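Local coordinates for protein alpha-pyrone synthesis polyketide synthase-like Pks18 (PDB 1TED) that probably extends medium- and long-chain acyl-CoA starters with malonyl-CoA to make tri- and tetraketide alpha-pyrones, as a homodimeric type III polyketide synthase, at residues T101-D104 with R105-F109; A235-V238 with Q239-L242; S278-L281 with P282-F286. One frame throughout, in Å; residues are numbered along the deposited sequence.

Contact 1: residues T101-D104 with R105-F109; sequences TIRD and RMHLF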
ATOM      1  N   THR A 101     -17.299  15.902  -4.043  1.00 33.01           N
ATOM      2  CA  THR A 101     -17.161  15.806  -2.592  1.00 31.17           C
ATOM      3  C   THR A 101     -16.129  14.772  -2.117  1.00 30.28           C
ATOM      4  O   THR A 101     -16.028  14.494  -0.917  1.00 26.97           O
ATOM      5  CB  THR A 101     -18.513  15.449  -1.944  1.00 34.10           C
ATOM      6  OG1 THR A 101     -19.046  14.276  -2.580  1.00 31.16           O
ATOM      7  CG2 THR A 101     -19.497  16.615  -2.072  1.00 32.20           C
ATOM      8  N   ILE A 102     -15.370  14.203  -3.048  1.00 28.12           N
ATOM      9  CA  ILE A 102     -14.381  13.191  -2.696  1.00 29.61           C
ATOM     10  C   ILE A 102     -13.406  13.584  -1.571  1.00 31.84           C
ATOM     11  O   ILE A 102     -13.147  12.783  -0.662  1.00 30.18           O
ATOM     12  CB  ILE A 102     -13.570  12.757  -3.937  1.00 28.27           C
ATOM     13  CG1 ILE A 102     -12.636  11.597  -3.575  1.00 28.09           C
ATOM     14  CG2 ILE A 102     -12.787  13.922  -4.475  1.00 27.14           C
ATOM     15  CD1 ILE A 102     -13.359  10.362  -3.058  1.00 24.24           C
ATOM     16  N   ARG A 103     -12.873  14.807  -1.620  1.00 32.65           N
ATOM     17  CA  ARG A 103     -11.927  15.260  -0.592  1.00 33.08           C
ATOM     18  C   ARG A 103     -12.561  15.317   0.800  1.00 33.10           C
ATOM     19  O   ARG A 103     -11.932  14.948   1.790  1.00 33.66           O
ATOM     20  CB  ARG A 103     -11.355  16.639  -0.948  1.00 30.40           C
ATOM     21  CG  ARG A 103     -10.200  17.085  -0.044  1.00 32.91           C
ATOM     22  CD  ARG A 103      -8.967  16.189  -0.202  1.00 31.30           C
ATOM     23  NE  ARG A 103      -7.922  16.490   0.777  1.00 32.50           N
ATOM     24  CZ  ARG A 103      -7.079  17.521   0.707  1.00 32.41           C
ATOM     25  NH1 ARG A 103      -7.127  18.380  -0.308  1.00 30.76           N
ATOM     26  NH2 ARG A 103      -6.185  17.699   1.665  1.00 31.38           N
ATOM     27  N   ASP A 104     -13.806  15.778   0.880  1.00 33.07           N
ATOM     28  CA  ASP A 104     -14.486  15.857   2.165  1.00 32.31           C
ATOM     29  C   ASP A 104     -14.818  14.483   2.712  1.00 30.55           C
ATOM     30  O   ASP A 104     -14.854  14.290   3.926  1.00 31.96           O
ATOM     31  CB  ASP A 104     -15.769  16.689   2.055  1.00 33.89           C
ATOM     32  CG  ASP A 104     -15.489  18.178   1.938  1.00 38.46           C
ATOM     33  OD1 ASP A 104     -14.357  18.605   2.265  1.00 40.31           O
ATOM     34  OD2 ASP A 104     -16.403  18.928   1.532  1.00 41.26           O
ATOM     35  N   ARG A 105     -15.054  13.529   1.817  1.00 29.10           N
ATOM     36  CA  ARG A 105     -15.385  12.165   2.213  1.00 26.83           C
ATOM     37  C   ARG A 105     -14.165  11.430   2.784  1.00 27.36           C
ATOM     38  O   ARG A 105     -14.309  10.561   3.650  1.00 27.29           O
ATOM     39  CB  ARG A 105     -15.980  11.404   1.019  1.00 27.47           C
ATOM     40  CG  ARG A 105     -17.390  11.864   0.600  1.00 25.87           C
ATOM     41  CD  ARG A 105     -17.743  11.299  -0.776  1.00 29.49           C
ATOM     42  NE  ARG A 105     -19.075  11.655  -1.260  1.00 27.90           N
ATOM     43  CZ  ARG A 105     -20.178  10.948  -1.032  1.00 26.66           C
ATOM     44  NH1 ARG A 105     -20.131   9.834  -0.312  1.00 26.76           N
ATOM     45  NH2 ARG A 105     -21.331  11.342  -1.556  1.00 26.60           N
ATOM     46  N   MET A 106     -12.968  11.780   2.312  1.00 26.41           N
ATOM     47  CA  MET A 106     -11.744  11.170   2.823  1.00 26.90           C
ATOM     48  C   MET A 106     -11.494  11.751   4.225  1.00 29.11           C
ATOM     49  O   MET A 106     -10.952  11.074   5.108  1.00 29.21           O
ATOM     50  CB  MET A 106     -10.567  11.483   1.900  1.00 25.58           C
ATOM     51  CG  MET A 106     -10.807  11.126   0.439  1.00 26.34           C
ATOM     52  SD  MET A 106     -10.957   9.352   0.147  1.00 28.13           S
ATOM     53  CE  MET A 106     -12.774   9.096   0.351  1.00 27.18           C
ATOM     54  N   HIS A 107     -11.863  13.016   4.420  1.00 31.21           N
ATOM     55  CA  HIS A 107     -11.732  13.632   5.738  1.00 32.12           C
ATOM     56  C   HIS A 107     -12.784  12.936   6.597  1.00 30.87           C
ATOM     57  O   HIS A 107     -12.548  12.623   7.765  1.00 30.86           O
ATOM     58  CB  HIS A 107     -12.002  15.145   5.684  1.00 34.42           C
ATOM     59  CG  HIS A 107     -10.796  15.959   5.326  1.00 38.62           C
ATOM     60  ND1 HIS A 107      -9.655  15.980   6.102  1.00 41.85           N
ATOM     61  CD2 HIS A 107     -10.541  16.760   4.263  1.00 40.76           C
ATOM     62  CE1 HIS A 107      -8.748  16.755   5.531  1.00 42.12           C
ATOM     63  NE2 HIS A 107      -9.260  17.239   4.413  1.00 41.20           N
ATOM     64  N   LEU A 108     -13.949  12.677   6.016  1.00 29.62           N
ATOM     65  CA  LEU A 108     -14.984  11.984   6.771  1.00 31.33           C
ATOM     66  C   LEU A 108     -14.454  10.611   7.163  1.00 30.69           C
ATOM     67  O   LEU A 108     -14.715  10.124   8.266  1.00 31.89           O
ATOM     68  CB  LEU A 108     -16.261  11.826   5.946  1.00 31.90           C
ATOM     69  CG  LEU A 108     -17.481  12.625   6.418  1.00 34.73           C
ATOM     70  CD1 LEU A 108     -18.712  12.140   5.655  1.00 36.69           C
ATOM     71  CD2 LEU A 108     -17.695  12.448   7.922  1.00 34.28           C
ATOM     72  N   PHE A 109     -13.703   9.990   6.258  1.00 28.84           N
ATOM     73  CA  PHE A 109     -13.127   8.677   6.521  1.00 28.20           C
ATOM     74  C   PHE A 109     -12.169   8.779   7.702  1.00 28.96           C
ATOM     75  O   PHE A 109     -12.260   8.018   8.666  1.00 29.36           O
ATOM     76  CB  PHE A 109     -12.368   8.166   5.287  1.00 26.08           C
ATOM     77  CG  PHE A 109     -11.483   6.973   5.562  1.00 27.04           C
ATOM     78  CD1 PHE A 109     -11.985   5.677   5.486  1.00 27.06           C
ATOM     79  CD2 PHE A 109     -10.147   7.151   5.935  1.00 25.70           C
ATOM     80  CE1 PHE A 109     -11.171   4.576   5.776  1.00 26.28           C
ATOM     81  CE2 PHE A 109      -9.333   6.063   6.226  1.00 26.18           C
ATOM     82  CZ  PHE A 109      -9.845   4.773   6.147  1.00 26.19           C
TER
HETATM   83  O   HOH W   1     -21.670  13.873  -2.734  1.00 34.07           O
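T101 and R105 face each other across the first turn of helix 102-125, whose backbone closes in the i to i+4 pattern, from R105 N to T101 O (3.1 Å) through to L108 N on D104 O (2.8 Å). T101, at the N-cap position, makes no capping bond with its side chain. Its hydroxyl OG1 instead accepts from R105 NE at 2.9 Å, a nearly straight bond (167°) that arrives at the edge of the guanidinium and in its plane. The R105 chain runs extended from CG to NE past the T101 carbonyl, which is how NE comes level with OG1. A water accepts from both T101 OG1 and R105 NH2, bracing the same edge. R105 NH1 is held by the carbonyls of V207 and A209, so backbone and hydroxyl oxygens fix the rotation of this buried group. The helix belongs to the N-terminal half of the thiolase fold, and the R105 side chain lies about 7 Å from a bound myristic acid. On another side of the helix, I102 CD1 meets M106 CE at 3.7 Å, the methionine chain bending at its second and third torsions to bring the methyl over. R103 and H107 pass obliquely, guanidinium and imidazole planes 21° apart, with R103 NE 3.9 Å from H107 NE2. The R103 guanidinium reaches E276 (a salt bridge) and N269 of the second subunit.

Contact 2: residues A235-V238 with Q239-L242; sequences ASQV and QEKL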
ATOM      1  N   ALA A 235       6.828 -14.295  15.748  1.00 31.70           N
ATOM      2  CA  ALA A 235       7.499 -15.494  15.266  1.00 33.90           C
ATOM      3  C   ALA A 235       7.517 -16.488  16.413  1.00 34.84           C
ATOM      4  O   ALA A 235       7.592 -16.097  17.576  1.00 35.98           O
ATOM      5  CB  ALA A 235       8.922 -15.165  14.827  1.00 32.91           C
ATOM      6  N   SER A 236       7.443 -17.771  16.090  1.00 35.90           N
ATOM      7  CA  SER A 236       7.432 -18.804  17.118  1.00 37.62           C
ATOM      8  C   SER A 236       8.216 -20.030  16.664  1.00 36.99           C
ATOM      9  O   SER A 236       8.169 -20.402  15.487  1.00 35.62           O
ATOM     10  CB  SER A 236       5.983 -19.183  17.439  1.00 38.83           C
ATOM     11  OG  SER A 236       5.917 -20.321  18.278  1.00 43.69           O
ATOM     12  N   GLN A 237       8.933 -20.644  17.603  1.00 37.30           N
ATOM     13  CA  GLN A 237       9.745 -21.834  17.336  1.00 38.00           C
ATOM     14  C   GLN A 237       8.843 -23.079  17.315  1.00 38.01           C
ATOM     15  O   GLN A 237       8.120 -23.351  18.270  1.00 37.18           O
ATOM     16  CB  GLN A 237      10.823 -21.956  18.419  1.00 39.25           C
ATOM     17  CG  GLN A 237      11.998 -22.882  18.086  1.00 45.45           C
ATOM     18  CD  GLN A 237      11.683 -24.367  18.272  1.00 46.65           C
ATOM     19  OE1 GLN A 237      11.302 -24.809  19.364  1.00 46.78           O
ATOM     20  NE2 GLN A 237      11.853 -25.143  17.206  1.00 48.21           N
ATOM     21  N   VAL A 238       8.906 -23.836  16.223  1.00 38.90           N
ATOM     22  CA  VAL A 238       8.070 -25.020  16.026  1.00 38.79           C
ATOM     23  C   VAL A 238       7.867 -26.019  17.166  1.00 41.05           C
ATOM     24  O   VAL A 238       6.883 -26.768  17.155  1.00 41.60           O
ATOM     25  CB  VAL A 238       8.514 -25.803  14.768  1.00 38.57           C
ATOM     26  CG1 VAL A 238       8.340 -24.924  13.542  1.00 37.73           C
ATOM     27  CG2 VAL A 238       9.960 -26.263  14.900  1.00 36.75           C
ATOM     28  N   GLN A 239       8.769 -26.055  18.144  1.00 41.84           N
ATOM     29  CA  GLN A 239       8.601 -26.988  19.263  1.00 42.99           C
ATOM     30  C   GLN A 239       7.841 -26.358  20.439  1.00 43.79           C
ATOM     31  O   GLN A 239       7.511 -27.036  21.417  1.00 42.16           O
ATOM     32  CB  GLN A 239       9.961 -27.483  19.751  1.00 42.86           C
ATOM     33  CG  GLN A 239      10.744 -28.255  18.724  1.00 44.69           C
ATOM     34  CD  GLN A 239      12.206 -28.367  19.097  1.00 47.14           C
ATOM     35  OE1 GLN A 239      12.572 -29.030  20.073  1.00 50.00           O
ATOM     36  NE2 GLN A 239      13.055 -27.705  18.326  1.00 47.38           N
ATOM     37  N   GLU A 240       7.564 -25.063  20.335  1.00 45.00           N
ATOM     38  CA  GLU A 240       6.863 -24.342  21.386  1.00 48.52           C
ATOM     39  C   GLU A 240       5.423 -24.820  21.504  1.00 48.55           C
ATOM     40  O   GLU A 240       4.682 -24.814  20.520  1.00 50.66           O
ATOM     41  CB  GLU A 240       6.863 -22.841  21.083  1.00 51.58           C
ATOM     42  CG  GLU A 240       8.231 -22.235  20.778  1.00 57.16           C
ATOM     43  CD  GLU A 240       9.064 -21.963  22.017  1.00 61.31           C
ATOM     44  OE1 GLU A 240       8.586 -21.218  22.902  1.00 62.50           O
ATOM     45  OE2 GLU A 240      10.201 -22.484  22.101  1.00 63.97           O
ATOM     46  N   LYS A 241       5.022 -25.239  22.698  1.00 47.96           N
ATOM     47  CA  LYS A 241       3.644 -25.677  22.899  1.00 47.62           C
ATOM     48  C   LYS A 241       2.800 -24.419  23.060  1.00 46.89           C
ATOM     49  O   LYS A 241       2.778 -23.802  24.129  1.00 48.03           O
ATOM     50  CB  LYS A 241       3.532 -26.572  24.139  1.00 48.56           C
ATOM     51  CG  LYS A 241       4.184 -27.939  23.943  1.00 50.41           C
ATOM     52  CD  LYS A 241       4.012 -28.868  25.135  1.00 51.80           C
ATOM     53  CE  LYS A 241       4.624 -30.236  24.829  1.00 53.66           C
ATOM     54  NZ  LYS A 241       4.501 -31.231  25.938  1.00 55.76           N
ATOM     55  N   LEU A 242       2.124 -24.034  21.980  1.00 43.97           N
ATOM     56  CA  LEU A 242       1.302 -22.833  21.977  1.00 43.22           C
ATOM     57  C   LEU A 242       0.023 -23.027  22.784  1.00 43.59           C
ATOM     58  O   LEU A 242      -0.485 -24.147  22.907  1.00 42.23           O
ATOM     59  CB  LEU A 242       0.958 -22.437  20.533  1.00 43.24           C
ATOM     60  CG  LEU A 242       2.106 -22.216  19.534  1.00 43.10           C
ATOM     61  CD1 LEU A 242       1.557 -22.229  18.122  1.00 40.79           C
ATOM     62  CD2 LEU A 242       2.810 -20.900  19.811  1.00 43.26           C
TER
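Q237 and Q239, whose side chains carry the most buried surface of this contact, lie against each other at a tight turn on the surface, with E240 completing the group. The two glutamine chains cross with their amide planes 86° apart, nearly perpendicular. Q237 bends at its second torsion (chi2 -79°), which folds its amide back over the start of Q239, Q237 CD coming within 3.4 Å of Q239 N. The backbone beneath them forms a type I beta turn from Q237 to E240, closed by E240 N donating to Q237 O at 2.7 Å and 165°; that oxygen is crowded in the model, so the exact length is less certain. This turn carries the chain out of strand 226-236, next to strand 32-41 in the large mixed sheet of the thiolase fold, and starts the loop that leads to strand 247-256. The base of the E240 side chain turns toward Q237, though its precise placement is doubtful. Closer to the sheet, the S236 hydroxyl OG meets the L242 methyl CD2 at 3.5 Å, while both side chains rest on V34 of strand 32-41.

Contact 3: residues S278-L281 with P282-F286; sequences SENL and PGYIF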
ATOM      1  N   SER A 278     -18.256  -7.456 -11.949  1.00 33.64           N
ATOM      2  CA  SER A 278     -18.714  -8.044 -13.198  1.00 36.02           C
ATOM      3  C   SER A 278     -19.761  -9.137 -12.976  1.00 37.51           C
ATOM      4  O   SER A 278     -19.775  -9.801 -11.933  1.00 35.89           O
ATOM      5  CB  SER A 278     -17.521  -8.632 -13.951  1.00 36.51           C
ATOM      6  OG  SER A 278     -17.942  -9.573 -14.922  1.00 38.12           O
ATOM      7  N   GLU A 279     -20.639  -9.317 -13.960  1.00 37.36           N
ATOM      8  CA  GLU A 279     -21.669 -10.347 -13.876  1.00 38.49           C
ATOM      9  C   GLU A 279     -20.952 -11.700 -13.868  1.00 36.79           C
ATOM     10  O   GLU A 279     -21.444 -12.675 -13.302  1.00 36.96           O
ATOM     11  CB  GLU A 279     -22.618 -10.255 -15.086  1.00 42.22           C
ATOM     12  CG  GLU A 279     -23.383  -8.929 -15.207  1.00 50.26           C
ATOM     13  CD  GLU A 279     -24.491  -8.755 -14.157  1.00 54.87           C
ATOM     14  OE1 GLU A 279     -24.466  -9.475 -13.124  1.00 55.84           O
ATOM     15  OE2 GLU A 279     -25.380  -7.888 -14.367  1.00 54.16           O
ATOM     16  N   ASN A 280     -19.775 -11.733 -14.488  1.00 34.36           N
ATOM     17  CA  ASN A 280     -18.945 -12.934 -14.578  1.00 33.56           C
ATOM     18  C   ASN A 280     -18.134 -13.271 -13.314  1.00 32.41           C
ATOM     19  O   ASN A 280     -17.488 -14.321 -13.274  1.00 31.98           O
ATOM     20  CB  ASN A 280     -17.946 -12.803 -15.734  1.00 35.37           C
ATOM     21  CG  ASN A 280     -18.613 -12.661 -17.090  1.00 38.53           C
ATOM     22  OD1 ASN A 280     -17.957 -12.298 -18.069  1.00 40.71           O
ATOM     23  ND2 ASN A 280     -19.911 -12.951 -17.162  1.00 39.46           N
ATOM     24  N   LEU A 281     -18.152 -12.404 -12.297  1.00 29.77           N
ATOM     25  CA  LEU A 281     -17.370 -12.653 -11.076  1.00 29.58           C
ATOM     26  C   LEU A 281     -17.620 -14.020 -10.458  1.00 28.06           C
ATOM     27  O   LEU A 281     -16.678 -14.760 -10.186  1.00 27.49           O
ATOM     28  CB  LEU A 281     -17.636 -11.588  -9.997  1.00 29.80           C
ATOM     29  CG  LEU A 281     -16.488 -11.180  -9.054  1.00 30.37           C
ATOM     30  CD1 LEU A 281     -17.065 -10.641  -7.752  1.00 27.65           C
ATOM     31  CD2 LEU A 281     -15.567 -12.340  -8.765  1.00 27.03           C
ATOM     32  N   PRO A 282     -18.894 -14.368 -10.204  1.00 28.29           N
ATOM     33  CA  PRO A 282     -19.152 -15.685  -9.607  1.00 28.87           C
ATOM     34  C   PRO A 282     -18.610 -16.844 -10.449  1.00 27.33           C
ATOM     35  O   PRO A 282     -18.215 -17.872  -9.915  1.00 26.76           O
ATOM     36  CB  PRO A 282     -20.677 -15.709  -9.433  1.00 30.83           C
ATOM     37  CG  PRO A 282     -21.171 -14.679 -10.404  1.00 32.46           C
ATOM     38  CD  PRO A 282     -20.138 -13.598 -10.356  1.00 28.14           C
ATOM     39  N   GLY A 283     -18.581 -16.665 -11.761  1.00 26.55           N
ATOM     40  CA  GLY A 283     -18.039 -17.696 -12.623  1.00 27.06           C
ATOM     41  C   GLY A 283     -16.520 -17.764 -12.478  1.00 27.82           C
ATOM     42  O   GLY A 283     -15.928 -18.829 -12.629  1.00 26.06           O
ATOM     43  N   TYR A 284     -15.881 -16.630 -12.190  1.00 27.09           N
ATOM     44  CA  TYR A 284     -14.424 -16.608 -12.020  1.00 28.55           C
ATOM     45  C   TYR A 284     -14.068 -17.280 -10.699  1.00 26.52           C
ATOM     46  O   TYR A 284     -13.057 -17.973 -10.586  1.00 25.69           O
ATOM     47  CB  TYR A 284     -13.883 -15.168 -12.000  1.00 28.47           C
ATOM     48  CG  TYR A 284     -14.144 -14.361 -13.249  1.00 30.62           C
ATOM     49  CD1 TYR A 284     -14.132 -14.957 -14.511  1.00 30.09           C
ATOM     50  CD2 TYR A 284     -14.329 -12.983 -13.173  1.00 31.20           C
ATOM     51  CE1 TYR A 284     -14.295 -14.201 -15.669  1.00 29.94           C
ATOM     52  CE2 TYR A 284     -14.487 -12.215 -14.324  1.00 32.65           C
ATOM     53  CZ  TYR A 284     -14.468 -12.828 -15.569  1.00 32.79           C
ATOM     54  OH  TYR A 284     -14.596 -12.056 -16.704  1.00 30.80           O
ATOM     55  N   ILE A 285     -14.912 -17.052  -9.701  1.00 25.71           N
ATOM     56  CA  ILE A 285     -14.723 -17.629  -8.386  1.00 25.45           C
ATOM     57  C   ILE A 285     -14.851 -19.145  -8.440  1.00 24.25           C
ATOM     58  O   ILE A 285     -13.984 -19.860  -7.951  1.00 24.98           O
ATOM     59  CB  ILE A 285     -15.768 -17.074  -7.390  1.00 26.32           C
ATOM     60  CG1 ILE A 285     -15.500 -15.583  -7.146  1.00 28.54           C
ATOM     61  CG2 ILE A 285     -15.722 -17.856  -6.083  1.00 21.33           C
ATOM     62  CD1 ILE A 285     -16.575 -14.890  -6.346  1.00 30.82           C
ATOM     63  N   PHE A 286     -15.934 -19.631  -9.037  0.50 23.09           N
ATOM     64  CA  PHE A 286     -16.164 -21.064  -9.129  0.50 22.80           C
ATOM     65  C   PHE A 286     -15.041 -21.843  -9.792  0.50 23.18           C
ATOM     66  O   PHE A 286     -14.615 -22.880  -9.295  0.50 23.03           O
ATOM     67  CB  PHE A 286     -17.443 -21.363  -9.898  0.50 22.39           C
ATOM     68  CG  PHE A 286     -17.585 -22.812 -10.265  1.00 24.49           C
ATOM     69  CD1 PHE A 286     -17.862 -23.769  -9.285  1.00 24.01           C
ATOM     70  CD2 PHE A 286     -17.404 -23.228 -11.583  1.00 25.67           C
ATOM     71  CE1 PHE A 286     -17.957 -25.125  -9.608  1.00 25.98           C
ATOM     72  CE2 PHE A 286     -17.497 -24.585 -11.928  1.00 26.67           C
ATOM     73  CZ  PHE A 286     -17.773 -25.539 -10.936  1.00 27.63           C
TER
HETATM   74  O   HOH W   2     -20.904 -15.663 -13.420  1.00 37.32           O
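P282 sets its ring beside the chain just before it: CD lies 3.2 Å from L281 CB, a closeness that follows from the peptide bond joining the two residues, and P282 CG rests 3.5 Å from the E279 carbonyl oxygen. Having no N-H, it suits the first turn of helix 281-299, where an amide would have few acceptors behind it. The stretch leads from strand 272-277 into this helix, in the C-terminal half of the thiolase fold. The turn is prepared by S278, whose OG accepts from N280 N at 2.9 Å as a capping bond while a type I turn runs from S278 to L281. G283 N gives a weak hydrogen bond to N280 O, and a water that donates to the E279 carbonyl is also weakly bonded to this N-H. Y284 folds back on N280. N280 O stands 3.3 Å above one face of the phenol ring, offset toward the rim. N280 CB lies over the ring as well, 4.0 Å from its centroid and 30° off the normal, a CH-pi contact. With CG anti to its own carbonyl carbon (chi1 -60°), the tyrosine turns back toward the helix start, one ring face to N280, whose amide lies near the phenol oxygen with its plane 84° from the ring. I285 closes the next turn, its N-H bonded to L281 O, and its CG1 meets L281 CD2 at 3.6 Å; I285 also packs on I319 and S323 of helix 317-327. The L281 side chain lies about 8 Å from C175, the probable nucleophile. N280 O thus takes the Y284 N-H and covers the ring, while the phenol OH bonds D262, so the tyrosine is held at both its face and its hydroxyl.

Overall arrangement
Contacts 1 and 3 both form the start of a helix, 102-125 in the N-terminal half and 281-299 in the C-terminal half, and both are partly buried; contact 2 is a surface turn at the end of a sheet strand. Contact 1 centres on an arginine held by a hydroxyl and backbone carbonyls, and it alone reaches the second subunit. Contact 3 relies on a serine cap, a proline and a ring face, against helix 317-327. In contact 2 exposed or partly exposed glutamine and glutamate chains lie over a single backbone bond. Contacts 1 and 2 sit on opposite sides of the chain's centre, their centres about 44 Å apart, and no two of the three touch.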